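PDB 4XM5: structure-specific endonuclease subunit SLX1 from Candida glabrata, which cuts branched DNA near its junctions as the catalytic subunit of the SLX1-SLX4 structure-specific endonuclease, a GIY-YIG nuclease of DNA repair and recombination. Local coordinates for the interface of chains A and B. Coordinates in Å, arbitrary orientation; residue numbers count along the deposited sequence, not the author numbering. Chains: chain A/B, Structure-specific endonuclease subunit SLX1.

The interface of chains A and B. Residues chain A 3-5, 238, 253, 292, 296, 299; chain B 72-73, 76.
The backbone N of B:Arg72, in the first turn of helix 72-84 of the GIY-YIG nuclease domain, donates an almost straight hydrogen bond to the side-chain amide oxygen OE1 of A:Gln5, 2.6 Å away. An amide carbonyl from chain A thus caps a helix start in chain B, with the donor tilted from the carbonyl plane, and the partial positive charge of the helix end would be expected to favour the oxygen. This is a worked example of one residue carrying a contact by both its backbone and its side chain. With CG anti to the backbone N (chi1 -178°) and the chain extended as far as NE, B:Arg72 runs past A:Gln5 in the opposite direction, and its guanidinium arrives beside the A:Gln5 main chain. There NH1 donates to the backbone O of A:Gln5 at 3.0 Å, approaching from above the carbonyl plane. The backbone O of A:Glu3 lies over the centre of one guanidinium face, where the N-H groups point elsewhere and make no hydrogen bond to it; its closeness is doubtful. The methyl CD1 of A:Ile296 meets the opposite face towards its rim, 3.7 Å from CZ of B:Arg72. At the guanidinium edge a water lies in plane, 3.2 Å from NH1 of B:Arg72, and passes the contact on to the backbone O of A:Ile296 at 2.9 Å, within C-terminal helix 288-302. Beyond the guanidinium, the A:Ile296 side chain packs against apolar groups of chain B: it crosses that of B:Ile73 at a slant, CG1 lying 4.1 Å from B:Ile73 CD1, and its CD1 lies 4.0 Å from CD2 of B:Leu76. With CG anti to the backbone N (chi1 -175°), B:Leu76 carries its fork towards chain A, and the CD2 branch does the touching, also meeting CD2 of A:Leu253 at 4.1 Å. A two-fold axis repeats the patch with the chains exchanged; SLX1 forms a heterodimer with SLX4, and the structure alone does not show whether this homodimer forms in the cell.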
loop_
_atom_site.group_PDB
_atom_site.type_symbol
_atom_site.label_atom_id
_atom_site.label_comp_id
_atom_site.label_asym_id
_atom_site.label_seq_id
_atom_site.Cartn_x
_atom_site.Cartn_y
_atom_site.Cartn_z
ATOM N N GLU A 3 -8.955 -10.529 -6.380
ATOM C CA GLU A 3 -7.914 -10.180 -7.334
ATOM C C GLU A 3 -8.383 -9.093 -8.300
ATOM O O GLU A 3 -7.709 -8.800 -9.286
ATOM C CB GLU A 3 -7.474 -11.416 -8.112
ATOM C CG GLU A 3 -8.580 -12.019 -8.930
ATOM C CD GLU A 3 -8.193 -13.347 -9.528
ATOM O OE1 GLU A 3 -7.149 -13.408 -10.213
ATOM O OE2 GLU A 3 -8.930 -14.332 -9.310
ATOM N N PHE A 4 -9.535 -8.485 -8.016
ATOM C CA PHE A 4 -10.031 -7.405 -8.862
ATOM C C PHE A 4 -10.161 -6.072 -8.122
ATOM O O PHE A 4 -10.781 -5.130 -8.638
ATOM C CB PHE A 4 -11.372 -7.802 -9.485
ATOM C CG PHE A 4 -11.239 -8.825 -10.575
ATOM C CD1 PHE A 4 -11.022 -8.432 -11.889
ATOM C CD2 PHE A 4 -11.294 -10.184 -10.283
ATOM C CE1 PHE A 4 -10.873 -9.374 -12.892
ATOM C CE2 PHE A 4 -11.150 -11.131 -11.282
ATOM C CZ PHE A 4 -10.941 -10.726 -12.589
ATOM N N GLN A 5 -9.576 -5.983 -6.927
ATOM C CA GLN A 5 -9.657 -4.744 -6.149
ATOM C C GLN A 5 -8.888 -3.667 -6.905
ATOM O O GLN A 5 -7.856 -3.947 -7.510
ATOM C CB GLN A 5 -9.132 -4.945 -4.710
ATOM C CG GLN A 5 -7.796 -4.298 -4.351
ATOM C CD GLN A 5 -7.339 -4.609 -2.900
ATOM O OE1 GLN A 5 -6.486 -5.476 -2.663
ATOM N NE2 GLN A 5 -7.907 -3.890 -1.938
ATOM N N LEU A 238 -2.657 -7.272 -18.174
ATOM C CA LEU A 238 -2.665 -5.867 -17.779
ATOM C C LEU A 238 -1.929 -4.918 -18.766
ATOM O O LEU A 238 -0.816 -5.213 -19.212
ATOM C CB LEU A 238 -2.053 -5.738 -16.392
ATOM C CG LEU A 238 -2.733 -6.402 -15.188
ATOM C CD1 LEU A 238 -1.850 -6.245 -13.966
ATOM C CD2 LEU A 238 -4.113 -5.802 -14.890
ATOM N N LEU A 253 1.682 -4.169 -18.915
ATOM C CA LEU A 253 2.073 -3.429 -17.716
ATOM C C LEU A 253 3.456 -3.876 -17.218
ATOM O O LEU A 253 4.312 -3.044 -16.902
ATOM C CB LEU A 253 1.034 -3.591 -16.604
ATOM C CG LEU A 253 1.337 -2.764 -15.347
ATOM C CD1 LEU A 253 1.185 -1.257 -15.576
ATOM C CD2 LEU A 253 0.468 -3.193 -14.160
ATOM N N ILE A 292 -0.640 2.468 -13.305
ATOM C CA ILE A 292 -1.227 1.308 -12.655
ATOM C C ILE A 292 -2.723 1.496 -12.390
ATOM O O ILE A 292 -3.514 0.579 -12.628
ATOM C CB ILE A 292 -0.518 0.978 -11.330
ATOM C CG1 ILE A 292 0.931 0.580 -11.602
ATOM C CG2 ILE A 292 -1.247 -0.150 -10.613
ATOM C CD1 ILE A 292 1.682 0.160 -10.377
ATOM N N ILE A 296 -5.227 -1.230 -13.786
ATOM C CA ILE A 296 -6.003 -2.077 -12.892
ATOM C C ILE A 296 -7.481 -1.873 -13.157
ATOM O O ILE A 296 -8.257 -2.822 -13.239
ATOM C CB ILE A 296 -5.693 -1.759 -11.400
ATOM C CG1 ILE A 296 -4.306 -2.278 -11.012
ATOM C CG2 ILE A 296 -6.748 -2.339 -10.495
ATOM C CD1 ILE A 296 -4.038 -3.725 -11.417
ATOM N N ASN A 299 -8.766 -3.270 -16.423
ATOM C CA ASN A 299 -8.874 -4.704 -16.278
ATOM C C ASN A 299 -10.109 -5.077 -15.474
ATOM O O ASN A 299 -10.857 -5.969 -15.853
ATOM C CB ASN A 299 -7.628 -5.260 -15.616
ATOM C CG ASN A 299 -7.713 -6.744 -15.402
ATOM O OD1 ASN A 299 -8.121 -7.205 -14.341
ATOM N ND2 ASN A 299 -7.350 -7.504 -16.419
ATOM N N ARG B 72 -3.970 -5.993 -2.886
ATOM C CA ARG B 72 -3.529 -6.437 -4.193
ATOM C C ARG B 72 -2.444 -5.536 -4.807
ATOM O O ARG B 72 -1.489 -6.028 -5.397
ATOM C CB ARG B 72 -4.728 -6.493 -5.144
ATOM C CG ARG B 72 -4.403 -6.997 -6.543
ATOM C CD ARG B 72 -5.496 -6.563 -7.495
ATOM N NE ARG B 72 -5.205 -6.882 -8.891
ATOM C CZ ARG B 72 -5.963 -6.494 -9.914
ATOM N NH1 ARG B 72 -7.056 -5.770 -9.696
ATOM N NH2 ARG B 72 -5.627 -6.830 -11.155
ATOM N N ILE B 73 -2.602 -4.223 -4.693
ATOM C CA ILE B 73 -1.690 -3.315 -5.376
ATOM C C ILE B 73 -0.267 -3.484 -4.858
ATOM O O ILE B 73 0.681 -3.585 -5.641
ATOM C CB ILE B 73 -2.121 -1.834 -5.220
ATOM C CG1 ILE B 73 -3.585 -1.670 -5.606
ATOM C CG2 ILE B 73 -1.248 -0.917 -6.071
ATOM C CD1 ILE B 73 -3.942 -2.262 -6.966
ATOM N N LEU B 76 1.197 -6.719 -6.161
ATOM C CA LEU B 76 1.589 -6.512 -7.550
ATOM C C LEU B 76 2.962 -5.842 -7.667
ATOM O O LEU B 76 3.808 -6.265 -8.460
ATOM C CB LEU B 76 0.544 -5.661 -8.272
ATOM C CG LEU B 76 0.770 -5.462 -9.774
ATOM C CD1 LEU B 76 0.684 -6.795 -10.520
ATOM C CD2 LEU B 76 -0.232 -4.462 -10.339
HETATM O O HOH W 1 -8.470 -5.646 -12.516
#